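PDB 2OTM: hypothetical protein from Shewanella oneidensis, which is of unknown function but belongs to the YjgF/chorismate mutase-like family and is a putative endoribonuclease. Local coordinates for residues K111-A116 and R132-N137; Y94-V99 and C146-F151; G48-Q53 and M140-L145. All coordinates share one frame; numbering follows the deposited sequence.

Interaction 1 of 3, residues K111-A116 and R132-N137; sequences KALDGA and RMIWTN. With ACT (acetate ion), chain I.
Asp114 OD1 is held by two donors: Arg132 NH1 reaches it at 2.9 Å in a salt bridge, and the backbone N of Asn26 from the second subunit adds a hydrogen bond. The pair lies within a beta-alpha-beta unit of this YjgF-like fold, made of strand 92-100, helix 109-124 and strand 131-136, and joins the helix to the last of these strands. NH1 comes from above the carboxylate plane, the two flat groups are turned 46° against each other, and the side chains cross at about a right angle. Arg132 CD is anti to CA (chi2 180°) and NE continues the extended chain. The guanidinium lies beside the helix, where NE and NH2 grip an acetate ion, probably from the crystallisation liquor, in a bidentate pair of nearly straight hydrogen bonds. Arg132 NE lies 3.0 Å from acetate O. Arg132 NH2 lies 2.8 Å from acetate OXT. Ser117 OG also bonds NH1 and Pro110 O bonds NH2, giving five bonds that fix the group's rotation. In YjgF relatives an arginine at the subunit boundary binds ligand carboxylates; the acetate probably marks the equivalent pocket here, with Tyr27 of the second subunit packing on Arg132. Over one guanidinium face, toward its rim, sits Leu113 CD2, 3.6 Å from Arg132 NE. The same methyl meets Ile134 CD1 at 3.7 Å, a small apolar contact beside the charges. Ile134 uses its other branch on the ligand, CG2 standing 3.7 Å from the acetate C atom.

Interaction 2 of 3, residues Y94-V99 and C146-F151; sequences YRLEGV and CLVYLF
A classic beta bulge sets two residues, Tyr94 and Arg95, against the single Phe151, where neighbouring antiparallel strands of the mixed sheet, 92-100 and 146-153, run side by side. Backbone bonds come first: at the bulge Phe151 O receives weak bonds from the N atoms of Tyr94 and Arg95, while Phe151 N donates to Arg95 O at 3.0 Å. Beyond it the pairing is regular, Glu97 with Tyr149 and Val99 with Leu147 each exchanging two bonds. CA-H...O contacts fill in between, such as Gly98 CA to Leu147 O at 3.3 Å.

Apolar contacts divide by face. Leu96 CD1 touches Val148 CG1 at 3.7 Å and also Leu150 CD2, on the face covered by helices 62-84 and 109-124. On the other face Phe151 lies alongside Arg95, its CD1 3.6 Å from Arg95 CG.

Aromatic and charged groups meet around Phe151. Tyr94 CG is set between its backbone N and carbonyl carbon (chi1 60°), and the ring built on it turns one face to Phe151 CB in a CH-pi contact. Within 94-99, Arg95 NE meets Glu97 OE2 in a salt bridge on that oxygen's anti lone pair, at 2.9 Å. Glu97 CD rests 3.5 Å from Phe151 CE1.

Interaction 3 of 3, residues G48-Q53 and M140-L145; sequences GKLLYQ and MPLNSL
Tyr52 O accepts the backbone N of Leu145 at 3.0 Å, the one direct hydrogen bond between segments 48-53 and 140-145. Next to it Gln53 and Ser144 form a single backbone bridge, and Gln53 CA comes within 3.0 Å of Asn143 O in a CA-H...O contact. Two apolar contacts flank this seam. Leu50 CG is anti to the backbone N (chi1 -177°), and of the two methyls it carries, CD2 rests 3.5 Å from Leu142 CB, the side chains crossing obliquely, while CD1 faces Ser144 OG. Tyr52 CB meets Leu145 CB at 3.8 Å. At the outer margin a water gives a hydrogen to Gln53 OE1 at 2.9 Å. The same water accepts from Asn143 ND2 at 2.8 Å, but this half of the link is doubtful, because the Asn143 side chain has two conformers.

The second shell sets these groups in place. Gln53 is extended beyond CG and folds back on its own segment, NE2 donating to Leu50 O at 3.2 Å. In the other segment, Asn143 N to Met140 O and Ser144 N to Pro141 O close two overlapping turns, with Leu142 and Asn143 both at positive phi. Ser144 OG is bonded to Cys146 O, and the Tyr52 ring makes an edge-to-face contact with Tyr60. Farther out, Tyr52 and Leu145 both pack on Ala68 of helix 62-84, whereas Leu50 and Leu142 share Tyr45 of strand 45-46.

The contact thus pins the loop before strand 146-153 to the end of strand 49-50 and the chain just after it. The direct join relies on one backbone bond and on the apolar pairs Leu50-Leu142 and Tyr52-Leu145, so that any link between the amide side chains through water is indirect and tentative.

How the interactions relate
From the N terminus, 48-53 comes first and waits for 140-145, so interaction 3 closes a long loop that holds helix 62-84 and the beta-alpha-beta unit. Segment 94-99 starts inside that loop but pairs with 146-151 beyond it; interactions 2 and 3 therefore cross. Interaction 1, 111-116 with 132-137, closes a shorter loop enclosed by both. Interactions 1 and 2 meet directly, since strand 92-100 lies between 131-136 and 146-153 in the sheet, with Met133 N near Leu96 O. Interaction 3 touches interaction 2 through the Met140 methyl, against Val99 O and Leu147 N. Together they tie helix 109-124, three sheet strands, the loop before 146-153 and strand 49-50; interactions 1 and 2 touch the second subunit, all three the third.

Interaction 1 of 3, residues K111-A116 and R132-N137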
ATOM      1  N   LYS B 111     -16.172  -8.268  -2.818  1.00 21.79           N
ATOM      2  CA  LYS B 111     -16.604  -9.635  -3.045  1.00 23.72           C
ATOM      3  C   LYS B 111     -15.673 -10.334  -4.020  1.00 22.43           C
ATOM      4  O   LYS B 111     -15.376 -11.496  -3.822  1.00 24.30           O
ATOM      5  CB  LYS B 111     -18.031  -9.676  -3.593  1.00 22.48           C
ATOM      6  CG  LYS B 111     -19.066  -9.161  -2.628  1.00 28.51           C
ATOM      7  N   ALA B 112     -15.161  -9.606  -5.017  1.00 20.02           N
ATOM      8  CA  ALA B 112     -14.154 -10.138  -5.923  1.00 20.04           C
ATOM      9  C   ALA B 112     -12.876 -10.487  -5.182  1.00 19.82           C
ATOM     10  O   ALA B 112     -12.347 -11.570  -5.356  1.00 20.11           O
ATOM     11  CB  ALA B 112     -13.839  -9.150  -7.085  1.00 19.22           C
ATOM     12  N   LEU B 113     -12.404  -9.589  -4.320  1.00 20.75           N
ATOM     13  CA  LEU B 113     -11.190  -9.849  -3.557  1.00 19.40           C
ATOM     14  C   LEU B 113     -11.313 -11.002  -2.566  1.00 20.17           C
ATOM     15  O   LEU B 113     -10.305 -11.612  -2.175  1.00 21.06           O
ATOM     16  CB  LEU B 113     -10.670  -8.578  -2.870  1.00 18.74           C
ATOM     17  CG  LEU B 113      -9.231  -8.676  -2.342  1.00 21.77           C
ATOM     18  CD1 LEU B 113      -8.220  -9.075  -3.402  1.00 19.20           C
ATOM     19  CD2 LEU B 113      -8.813  -7.410  -1.603  1.00 19.63           C
ATOM     20  N   ASP B 114     -12.538 -11.335  -2.177  1.00 21.35           N
ATOM     21  CA  ASP B 114     -12.777 -12.555  -1.408  1.00 22.01           C
ATOM     22  C   ASP B 114     -12.319 -13.800  -2.147  1.00 21.14           C
ATOM     23  O   ASP B 114     -12.108 -14.811  -1.514  1.00 22.63           O
ATOM     24  CB  ASP B 114     -14.261 -12.716  -1.031  1.00 24.20           C
ATOM     25  CG  ASP B 114     -14.676 -11.856   0.151  1.00 34.49           C
ATOM     26  OD1 ASP B 114     -13.798 -11.434   0.946  1.00 30.22           O
ATOM     27  OD2 ASP B 114     -15.900 -11.603   0.263  1.00 30.82           O
ATOM     28  N   GLY B 115     -12.173 -13.748  -3.473  1.00 20.76           N
ATOM     29  CA  GLY B 115     -11.582 -14.874  -4.205  1.00 20.31           C
ATOM     30  C   GLY B 115     -10.172 -15.163  -3.689  1.00 20.83           C
ATOM     31  O   GLY B 115      -9.759 -16.319  -3.580  1.00 22.14           O
ATOM     32  N   ALA B 116      -9.420 -14.094  -3.391  1.00 19.77           N
ATOM     33  CA  ALA B 116      -8.112 -14.215  -2.771  1.00 19.58           C
ATOM     34  C   ALA B 116      -8.233 -14.660  -1.313  1.00 20.12           C
ATOM     35  O   ALA B 116      -7.604 -15.622  -0.904  1.00 20.38           O
ATOM     36  CB  ALA B 116      -7.337 -12.868  -2.858  1.00 17.94           C
ATOM     37  N   ARG B 132      -6.321  -7.209   5.387  1.00 18.99           N
ATOM     38  CA  ARG B 132      -6.206  -6.920   3.973  1.00 18.71           C
ATOM     39  C   ARG B 132      -6.439  -5.465   3.638  1.00 20.00           C
ATOM     40  O   ARG B 132      -7.074  -4.720   4.429  1.00 19.46           O
ATOM     41  CB  ARG B 132      -7.117  -7.848   3.143  1.00 21.70           C
ATOM     42  CG  ARG B 132      -8.472  -7.319   2.780  1.00 19.52           C
ATOM     43  CD  ARG B 132      -9.228  -8.367   1.956  1.00 21.14           C
ATOM     44  NE  ARG B 132     -10.510  -7.824   1.565  1.00 20.03           N
ATOM     45  CZ  ARG B 132     -11.528  -8.510   1.065  1.00 20.28           C
ATOM     46  NH1 ARG B 132     -11.449  -9.811   0.849  1.00 19.88           N
ATOM     47  NH2 ARG B 132     -12.630  -7.856   0.761  1.00 21.85           N
HETATM   48  N   MSE B 133      -5.846  -5.081   2.501  1.00 19.23           N
HETATM   49  CA  MSE B 133      -6.049  -3.777   1.872  1.00 19.81           C
HETATM   50  C   MSE B 133      -6.635  -4.004   0.502  1.00 19.05           C
HETATM   51  O   MSE B 133      -6.352  -5.002  -0.184  1.00 18.65           O
HETATM   52  CB  MSE B 133      -4.716  -3.017   1.717  1.00 18.25           C
HETATM   53  CG  MSE B 133      -3.932  -2.846   2.979  1.00 22.78           C
HETATM   54 SE   MSE B 133      -2.453  -1.531   2.711  0.75 22.45          SE
HETATM   55  CE  MSE B 133      -3.392   0.143   2.698  1.00 19.37           C
ATOM     56  N   ILE B 134      -7.457  -3.060   0.063  1.00 17.82           N
ATOM     57  CA  ILE B 134      -8.046  -3.175  -1.251  1.00 17.68           C
ATOM     58  C   ILE B 134      -7.961  -1.804  -1.916  1.00 19.10           C
ATOM     59  O   ILE B 134      -8.141  -0.773  -1.254  1.00 17.32           O
ATOM     60  CB  ILE B 134      -9.520  -3.636  -1.171  1.00 18.29           C
ATOM     61  CG1 ILE B 134     -10.016  -3.965  -2.565  1.00 20.06           C
ATOM     62  CG2 ILE B 134     -10.396  -2.513  -0.515  1.00 16.16           C
ATOM     63  CD1 ILE B 134     -11.314  -4.823  -2.605  1.00 23.09           C
ATOM     64  N   TRP B 135      -7.627  -1.800  -3.211  1.00 18.77           N
ATOM     65  CA  TRP B 135      -7.606  -0.557  -3.998  1.00 18.60           C
ATOM     66  C   TRP B 135      -8.252  -0.800  -5.357  1.00 17.87           C
ATOM     67  O   TRP B 135      -8.280  -1.921  -5.833  1.00 17.95           O
ATOM     68  CB  TRP B 135      -6.175  -0.073  -4.308  1.00 18.47           C
ATOM     69  CG  TRP B 135      -5.286   0.269  -3.143  1.00 20.81           C
ATOM     70  CD1 TRP B 135      -5.224   1.433  -2.430  1.00 19.11           C
ATOM     71  CD2 TRP B 135      -4.312  -0.594  -2.587  1.00 22.90           C
ATOM     72  NE1 TRP B 135      -4.233   1.355  -1.457  1.00 20.25           N
ATOM     73  CE2 TRP B 135      -3.669   0.110  -1.531  1.00 22.10           C
ATOM     74  CE3 TRP B 135      -3.923  -1.896  -2.876  1.00 20.88           C
ATOM     75  CZ2 TRP B 135      -2.640  -0.440  -0.806  1.00 24.48           C
ATOM     76  CZ3 TRP B 135      -2.905  -2.447  -2.152  1.00 24.19           C
ATOM     77  CH2 TRP B 135      -2.275  -1.722  -1.114  1.00 25.82           C
ATOM     78  N   THR B 136      -8.791   0.273  -5.942  1.00 16.83           N
ATOM     79  CA  THR B 136      -9.114   0.262  -7.322  1.00 16.73           C
ATOM     80  C   THR B 136      -8.189   1.233  -8.020  1.00 17.16           C
ATOM     81  O   THR B 136      -7.947   2.355  -7.528  1.00 17.28           O
ATOM     82  CB  THR B 136     -10.598   0.619  -7.599  1.00 16.88           C
ATOM     83  OG1 THR B 136     -10.877   1.922  -7.088  1.00 18.58           O
ATOM     84  CG2 THR B 136     -11.517  -0.408  -6.916  1.00 16.28           C
ATOM     85  N   ASN B 137      -7.710   0.845  -9.191  1.00 16.91           N
ATOM     86  CA  ASN B 137      -6.874   1.736  -9.998  1.00 16.43           C
ATOM     87  C   ASN B 137      -7.405   1.760 -11.417  1.00 18.20           C
ATOM     88  O   ASN B 137      -7.920   0.739 -11.908  1.00 19.32           O
ATOM     89  CB  ASN B 137      -5.434   1.220 -10.093  1.00 17.64           C
ATOM     90  CG  ASN B 137      -4.607   1.356  -8.811  1.00 18.31           C
ATOM     91  OD1 ASN B 137      -3.453   0.909  -8.824  1.00 18.74           O
ATOM     92  ND2 ASN B 137      -5.150   1.944  -7.718  1.00 20.34           N
TER
HETATM   93  C   ACT I 155     -12.139  -4.483   2.105  1.00 22.85           C
HETATM   94  O   ACT I 155     -10.969  -4.965   2.282  1.00 19.41           O
HETATM   95  OXT ACT I 155     -12.946  -5.139   1.387  1.00 21.37           O
HETATM   96  CH3 ACT I 155     -12.595  -3.181   2.707  1.00 17.70           C

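Interaction 2 of 3, residues Y94-V99 and C146-F151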
ATOM      1  N   TYR B  94      -0.061 -13.081   6.847  1.00 19.02           N
ATOM      2  CA  TYR B  94      -0.673 -12.095   7.735  1.00 20.71           C
ATOM      3  C   TYR B  94      -1.353 -10.939   6.994  1.00 19.61           C
ATOM      4  O   TYR B  94      -2.127 -10.189   7.604  1.00 20.29           O
ATOM      5  CB  TYR B  94       0.326 -11.521   8.753  1.00 20.48           C
ATOM      6  CG  TYR B  94       1.511 -10.813   8.172  1.00 23.64           C
ATOM      7  CD1 TYR B  94       1.454  -9.463   7.888  1.00 26.64           C
ATOM      8  CD2 TYR B  94       2.704 -11.487   7.920  1.00 25.54           C
ATOM      9  CE1 TYR B  94       2.536  -8.790   7.371  1.00 22.90           C
ATOM     10  CE2 TYR B  94       3.807 -10.800   7.362  1.00 23.08           C
ATOM     11  CZ  TYR B  94       3.704  -9.458   7.126  1.00 25.65           C
ATOM     12  OH  TYR B  94       4.733  -8.757   6.611  1.00 25.78           O
ATOM     13  N   ARG B  95      -1.052 -10.780   5.705  1.00 20.44           N
ATOM     14  CA  ARG B  95      -1.586  -9.647   4.946  1.00 20.30           C
ATOM     15  C   ARG B  95      -1.758  -9.978   3.472  1.00 19.15           C
ATOM     16  O   ARG B  95      -0.900 -10.610   2.854  1.00 20.06           O
ATOM     17  CB  ARG B  95      -0.637  -8.469   5.093  1.00 21.46           C
ATOM     18  CG  ARG B  95      -1.048  -7.180   4.411  1.00 28.20           C
ATOM     19  CD  ARG B  95      -1.990  -6.466   5.264  1.00 25.79           C
ATOM     20  NE  ARG B  95      -1.971  -5.028   5.076  1.00 27.82           N
ATOM     21  CZ  ARG B  95      -2.610  -4.188   5.889  1.00 27.10           C
ATOM     22  NH1 ARG B  95      -3.306  -4.667   6.898  1.00 26.85           N
ATOM     23  NH2 ARG B  95      -2.563  -2.884   5.690  1.00 28.02           N
ATOM     24  N   LEU B  96      -2.912  -9.581   2.938  1.00 17.97           N
ATOM     25  CA  LEU B  96      -3.239  -9.641   1.514  1.00 17.86           C
ATOM     26  C   LEU B  96      -3.474  -8.207   1.068  1.00 19.32           C
ATOM     27  O   LEU B  96      -4.203  -7.491   1.737  1.00 19.13           O
ATOM     28  CB  LEU B  96      -4.537 -10.409   1.324  1.00 19.46           C
ATOM     29  CG  LEU B  96      -5.339 -10.231   0.030  1.00 21.89           C
ATOM     30  CD1 LEU B  96      -4.485 -10.722  -1.157  1.00 17.06           C
ATOM     31  CD2 LEU B  96      -6.710 -10.951   0.135  1.00 21.51           C
ATOM     32  N   GLU B  97      -2.868  -7.778  -0.045  1.00 19.11           N
ATOM     33  CA  GLU B  97      -3.159  -6.453  -0.614  1.00 19.74           C
ATOM     34  C   GLU B  97      -3.506  -6.672  -2.085  1.00 20.51           C
ATOM     35  O   GLU B  97      -2.733  -7.251  -2.840  1.00 22.58           O
ATOM     36  CB  GLU B  97      -2.028  -5.431  -0.366  1.00 21.09           C
ATOM     37  CG  GLU B  97      -1.691  -5.304   1.154  1.00 21.19           C
ATOM     38  CD  GLU B  97      -0.616  -4.314   1.542  1.00 25.99           C
ATOM     39  OE1 GLU B  97       0.079  -3.715   0.678  1.00 25.44           O
ATOM     40  OE2 GLU B  97      -0.451  -4.142   2.771  1.00 27.46           O
ATOM     41  N   GLY B  98      -4.698  -6.233  -2.476  1.00 18.14           N
ATOM     42  CA  GLY B  98      -5.222  -6.462  -3.816  1.00 17.38           C
ATOM     43  C   GLY B  98      -5.650  -5.190  -4.503  1.00 18.19           C
ATOM     44  O   GLY B  98      -6.199  -4.300  -3.857  1.00 18.31           O
ATOM     45  N   VAL B  99      -5.416  -5.135  -5.811  1.00 16.33           N
ATOM     46  CA  VAL B  99      -5.808  -4.040  -6.668  1.00 16.46           C
ATOM     47  C   VAL B  99      -6.688  -4.595  -7.777  1.00 18.05           C
ATOM     48  O   VAL B  99      -6.352  -5.639  -8.383  1.00 19.71           O
ATOM     49  CB  VAL B  99      -4.594  -3.373  -7.381  1.00 17.48           C
ATOM     50  CG1 VAL B  99      -5.027  -2.102  -8.063  1.00 18.38           C
ATOM     51  CG2 VAL B  99      -3.440  -3.090  -6.414  1.00 18.31           C
ATOM     52  N   CYS B 146      -6.786  -7.626 -12.207  1.00 20.38           N
ATOM     53  CA  CYS B 146      -6.377  -7.554 -10.830  1.00 21.21           C
ATOM     54  C   CYS B 146      -4.910  -7.848 -10.613  1.00 22.41           C
ATOM     55  O   CYS B 146      -4.221  -8.405 -11.479  1.00 21.54           O
ATOM     56  CB  CYS B 146      -7.212  -8.514  -9.979  1.00 20.25           C
ATOM     57  SG  CYS B 146      -6.950 -10.290 -10.314  1.00 25.20           S
ATOM     58  N   LEU B 147      -4.459  -7.459  -9.437  1.00 20.09           N
ATOM     59  CA  LEU B 147      -3.110  -7.746  -8.983  1.00 20.34           C
ATOM     60  C   LEU B 147      -3.176  -8.085  -7.499  1.00 19.37           C
ATOM     61  O   LEU B 147      -3.859  -7.384  -6.719  1.00 21.78           O
ATOM     62  CB  LEU B 147      -2.281  -6.489  -9.246  1.00 23.27           C
ATOM     63  CG  LEU B 147      -0.794  -6.377  -9.467  1.00 33.22           C
ATOM     64  CD1 LEU B 147      -0.258  -7.321 -10.521  1.00 30.59           C
ATOM     65  CD2 LEU B 147      -0.542  -4.903  -9.857  1.00 31.05           C
ATOM     66  N   VAL B 148      -2.414  -9.094  -7.078  1.00 19.83           N
ATOM     67  CA  VAL B 148      -2.428  -9.542  -5.699  1.00 19.62           C
ATOM     68  C   VAL B 148      -1.002  -9.540  -5.156  1.00 19.91           C
ATOM     69  O   VAL B 148      -0.055  -9.906  -5.864  1.00 20.20           O
ATOM     70  CB  VAL B 148      -3.079 -10.976  -5.608  1.00 21.42           C
ATOM     71  CG1 VAL B 148      -2.763 -11.654  -4.311  1.00 28.26           C
ATOM     72  CG2 VAL B 148      -4.606 -10.867  -5.842  1.00 24.15           C
ATOM     73  N   TYR B 149      -0.867  -9.117  -3.898  1.00 19.11           N
ATOM     74  CA  TYR B 149       0.379  -9.130  -3.162  1.00 19.38           C
ATOM     75  C   TYR B 149       0.131  -9.840  -1.836  1.00 20.36           C
ATOM     76  O   TYR B 149      -0.848  -9.558  -1.145  1.00 19.95           O
ATOM     77  CB  TYR B 149       0.841  -7.708  -2.837  1.00 19.40           C
ATOM     78  CG  TYR B 149       1.132  -6.849  -4.029  1.00 19.30           C
ATOM     79  CD1 TYR B 149       0.112  -6.250  -4.760  1.00 22.11           C
ATOM     80  CD2 TYR B 149       2.438  -6.573  -4.390  1.00 20.84           C
ATOM     81  CE1 TYR B 149       0.398  -5.442  -5.866  1.00 26.85           C
ATOM     82  CE2 TYR B 149       2.745  -5.771  -5.506  1.00 19.71           C
ATOM     83  CZ  TYR B 149       1.707  -5.212  -6.239  1.00 23.14           C
ATOM     84  OH  TYR B 149       2.025  -4.405  -7.303  1.00 21.40           O
ATOM     85  N   LEU B 150       1.034 -10.732  -1.468  1.00 20.76           N
ATOM     86  CA  LEU B 150       0.951 -11.469  -0.203  1.00 19.13           C
ATOM     87  C   LEU B 150       2.166 -11.161   0.667  1.00 20.08           C
ATOM     88  O   LEU B 150       3.237 -10.850   0.164  1.00 18.50           O
ATOM     89  CB  LEU B 150       0.895 -12.961  -0.446  1.00 19.43           C
ATOM     90  CG  LEU B 150      -0.315 -13.518  -1.195  1.00 22.73           C
ATOM     91  CD1 LEU B 150      -0.236 -15.012  -1.227  1.00 22.49           C
ATOM     92  CD2 LEU B 150      -1.609 -13.072  -0.561  1.00 19.95           C
ATOM     93  N   PHE B 151       1.948 -11.234   1.975  1.00 20.24           N
ATOM     94  CA  PHE B 151       2.963 -11.006   2.983  1.00 19.64           C
ATOM     95  C   PHE B 151       2.857 -12.176   3.977  1.00 20.94           C
ATOM     96  O   PHE B 151       1.762 -12.466   4.486  1.00 22.85           O
ATOM     97  CB  PHE B 151       2.687  -9.723   3.729  1.00 22.02           C
ATOM     98  CG  PHE B 151       2.664  -8.483   2.860  1.00 21.33           C
ATOM     99  CD1 PHE B 151       1.553  -8.177   2.101  1.00 24.42           C
ATOM    100  CD2 PHE B 151       3.732  -7.639   2.823  1.00 24.37           C
ATOM    101  CE1 PHE B 151       1.520  -7.057   1.304  1.00 28.23           C
ATOM    102  CE2 PHE B 151       3.703  -6.492   2.026  1.00 28.06           C
ATOM    103  CZ  PHE B 151       2.603  -6.216   1.274  1.00 27.47           C
TER

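Interaction 3 of 3, residues G48-Q53 and M140-L145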
ATOM      1  N   GLY B  48       0.537 -19.635 -18.625  1.00 34.24           N
ATOM      2  CA  GLY B  48       1.262 -18.528 -19.221  1.00 33.49           C
ATOM      3  C   GLY B  48       0.410 -17.470 -19.887  1.00 33.05           C
ATOM      4  O   GLY B  48       0.953 -16.527 -20.460  1.00 34.24           O
ATOM      5  N   LYS B  49      -0.919 -17.608 -19.819  1.00 28.71           N
ATOM      6  CA  LYS B  49      -1.825 -16.622 -20.420  1.00 28.47           C
ATOM      7  C   LYS B  49      -2.497 -15.774 -19.341  1.00 25.10           C
ATOM      8  O   LYS B  49      -3.016 -16.308 -18.387  1.00 23.75           O
ATOM      9  CB  LYS B  49      -2.900 -17.330 -21.234  1.00 29.67           C
ATOM     10  CG  LYS B  49      -2.368 -17.969 -22.526  1.00 37.23           C
ATOM     11  N   LEU B  50      -2.507 -14.461 -19.523  1.00 25.01           N
ATOM     12  CA  LEU B  50      -3.191 -13.558 -18.605  1.00 22.07           C
ATOM     13  C   LEU B  50      -4.665 -13.679 -18.907  1.00 24.03           C
ATOM     14  O   LEU B  50      -5.132 -13.260 -19.959  1.00 22.72           O
ATOM     15  CB  LEU B  50      -2.706 -12.124 -18.778  1.00 23.98           C
ATOM     16  CG  LEU B  50      -3.314 -11.131 -17.798  1.00 23.20           C
ATOM     17  CD1 LEU B  50      -3.028 -11.588 -16.388  1.00 20.90           C
ATOM     18  CD2 LEU B  50      -2.784  -9.712 -18.072  1.00 20.86           C
ATOM     19  N   LEU B  51      -5.398 -14.297 -17.999  1.00 20.40           N
ATOM     20  CA  LEU B  51      -6.735 -14.763 -18.314  1.00 23.33           C
ATOM     21  C   LEU B  51      -7.800 -13.682 -18.244  1.00 23.42           C
ATOM     22  O   LEU B  51      -8.823 -13.798 -18.907  1.00 25.04           O
ATOM     23  CB  LEU B  51      -7.085 -15.936 -17.428  1.00 24.40           C
ATOM     24  CG  LEU B  51      -7.753 -17.149 -18.037  1.00 35.76           C
ATOM     25  CD1 LEU B  51      -6.877 -17.734 -19.162  1.00 40.23           C
ATOM     26  CD2 LEU B  51      -7.967 -18.168 -16.926  1.00 32.73           C
ATOM     27  N   TYR B  52      -7.546 -12.642 -17.464  1.00 21.64           N
ATOM     28  CA  TYR B  52      -8.511 -11.559 -17.237  1.00 20.55           C
ATOM     29  C   TYR B  52      -7.885 -10.208 -17.515  1.00 21.53           C
ATOM     30  O   TYR B  52      -6.985  -9.762 -16.801  1.00 23.25           O
ATOM     31  CB  TYR B  52      -8.992 -11.590 -15.809  1.00 19.73           C
ATOM     32  CG  TYR B  52      -9.639 -12.892 -15.427  1.00 17.34           C
ATOM     33  CD1 TYR B  52     -10.987 -13.080 -15.612  1.00 18.61           C
ATOM     34  CD2 TYR B  52      -8.908 -13.924 -14.901  1.00 20.83           C
ATOM     35  CE1 TYR B  52     -11.602 -14.268 -15.254  1.00 22.70           C
ATOM     36  CE2 TYR B  52      -9.510 -15.142 -14.553  1.00 19.79           C
ATOM     37  CZ  TYR B  52     -10.854 -15.289 -14.721  1.00 24.51           C
ATOM     38  OH  TYR B  52     -11.471 -16.474 -14.384  1.00 21.92           O
ATOM     39  N   GLN B  53      -8.363  -9.585 -18.577  1.00 19.80           N
ATOM     40  CA  GLN B  53      -7.877  -8.281 -18.979  1.00 19.34           C
ATOM     41  C   GLN B  53      -9.027  -7.353 -19.240  1.00 19.51           C
ATOM     42  O   GLN B  53      -9.748  -7.501 -20.225  1.00 22.06           O
ATOM     43  CB  GLN B  53      -7.057  -8.402 -20.244  1.00 19.39           C
ATOM     44  CG  GLN B  53      -5.832  -9.274 -20.101  1.00 26.20           C
ATOM     45  CD  GLN B  53      -5.148  -9.482 -21.428  1.00 29.77           C
ATOM     46  OE1 GLN B  53      -4.734  -8.534 -22.063  1.00 36.32           O
ATOM     47  NE2 GLN B  53      -4.990 -10.723 -21.824  1.00 31.27           N
HETATM   48  N   MSE B 140      -4.011  -0.630 -15.319  1.00 19.09           N
HETATM   49  CA  MSE B 140      -3.324  -1.778 -14.719  1.00 20.13           C
HETATM   50  C   MSE B 140      -2.206  -2.291 -15.612  1.00 19.98           C
HETATM   51  O   MSE B 140      -2.335  -2.258 -16.826  1.00 20.94           O
HETATM   52  CB  MSE B 140      -4.325  -2.930 -14.485  1.00 20.06           C
HETATM   53  CG  MSE B 140      -5.480  -2.592 -13.624  1.00 21.61           C
HETATM   54 SE   MSE B 140      -4.986  -2.414 -11.755  0.75 17.63          SE
HETATM   55  CE  MSE B 140      -4.841  -4.324 -11.351  1.00 18.59           C
ATOM     56  N   PRO B 141      -1.166  -2.896 -15.014  1.00 19.55           N
ATOM     57  CA  PRO B 141      -0.121  -3.462 -15.863  1.00 20.60           C
ATOM     58  C   PRO B 141      -0.732  -4.577 -16.679  1.00 20.98           C
ATOM     59  O   PRO B 141      -1.562  -5.326 -16.135  1.00 20.10           O
ATOM     60  CB  PRO B 141       0.902  -3.999 -14.851  1.00 20.94           C
ATOM     61  CG  PRO B 141       0.587  -3.287 -13.554  1.00 25.69           C
ATOM     62  CD  PRO B 141      -0.913  -3.195 -13.600  1.00 19.60           C
ATOM     63  N   LEU B 142      -0.392  -4.636 -17.964  1.00 19.50           N
ATOM     64  CA  LEU B 142      -0.895  -5.640 -18.895  1.00 20.68           C
ATOM     65  C   LEU B 142      -2.424  -5.580 -19.055  1.00 20.96           C
ATOM     66  O   LEU B 142      -3.015  -6.526 -19.555  1.00 20.67           O
ATOM     67  CB  LEU B 142      -0.460  -7.064 -18.457  1.00 22.39           C
ATOM     68  CG  LEU B 142       1.052  -7.347 -18.236  1.00 25.24           C
ATOM     69  CD1 LEU B 142       1.309  -8.775 -17.773  1.00 27.40           C
ATOM     70  CD2 LEU B 142       1.819  -7.099 -19.501  1.00 28.19           C
ATOM     71  N   ASN B 143      -3.053  -4.481 -18.632  1.00 21.07           N
ATOM     72  CA  ASN B 143      -4.501  -4.397 -18.593  0.70 21.08           C
ATOM     73  C   ASN B 143      -5.146  -5.512 -17.793  1.00 21.06           C
ATOM     74  O   ASN B 143      -6.318  -5.882 -18.045  1.00 19.76           O
ATOM     75  CB  ASN B 143      -5.072  -4.351 -20.007  0.70 22.56           C
ATOM     76  CG  ASN B 143      -6.538  -3.965 -20.045  0.70 24.11           C
ATOM     77  OD1 ASN B 143      -7.032  -3.176 -19.214  0.70 25.25           O
ATOM     78  ND2 ASN B 143      -7.258  -4.522 -21.023  0.70 21.33           N
ATOM     79  N   SER B 144      -4.413  -6.027 -16.805  1.00 18.68           N
ATOM     80  CA  SER B 144      -4.939  -7.048 -15.927  1.00 19.02           C
ATOM     81  C   SER B 144      -6.165  -6.559 -15.167  1.00 20.89           C
ATOM     82  O   SER B 144      -6.260  -5.408 -14.769  1.00 20.23           O
ATOM     83  CB  SER B 144      -3.874  -7.493 -14.929  1.00 18.99           C
ATOM     84  OG  SER B 144      -4.289  -8.630 -14.167  1.00 19.35           O
ATOM     85  N   LEU B 145      -7.121  -7.446 -14.935  1.00 19.54           N
ATOM     86  CA  LEU B 145      -8.252  -7.100 -14.082  1.00 17.46           C
ATOM     87  C   LEU B 145      -7.811  -6.893 -12.635  1.00 20.08           C
ATOM     88  O   LEU B 145      -8.382  -6.070 -11.921  1.00 19.57           O
ATOM     89  CB  LEU B 145      -9.302  -8.183 -14.149  1.00 19.54           C
ATOM     90  CG  LEU B 145     -10.481  -8.072 -13.204  1.00 17.63           C
ATOM     91  CD1 LEU B 145     -11.302  -6.819 -13.538  1.00 18.72           C
ATOM     92  CD2 LEU B 145     -11.260  -9.338 -13.401  1.00 17.37           C
TER
HETATM   93  O   HOH W   1      -6.174  -6.199 -23.006  1.00 40.62           O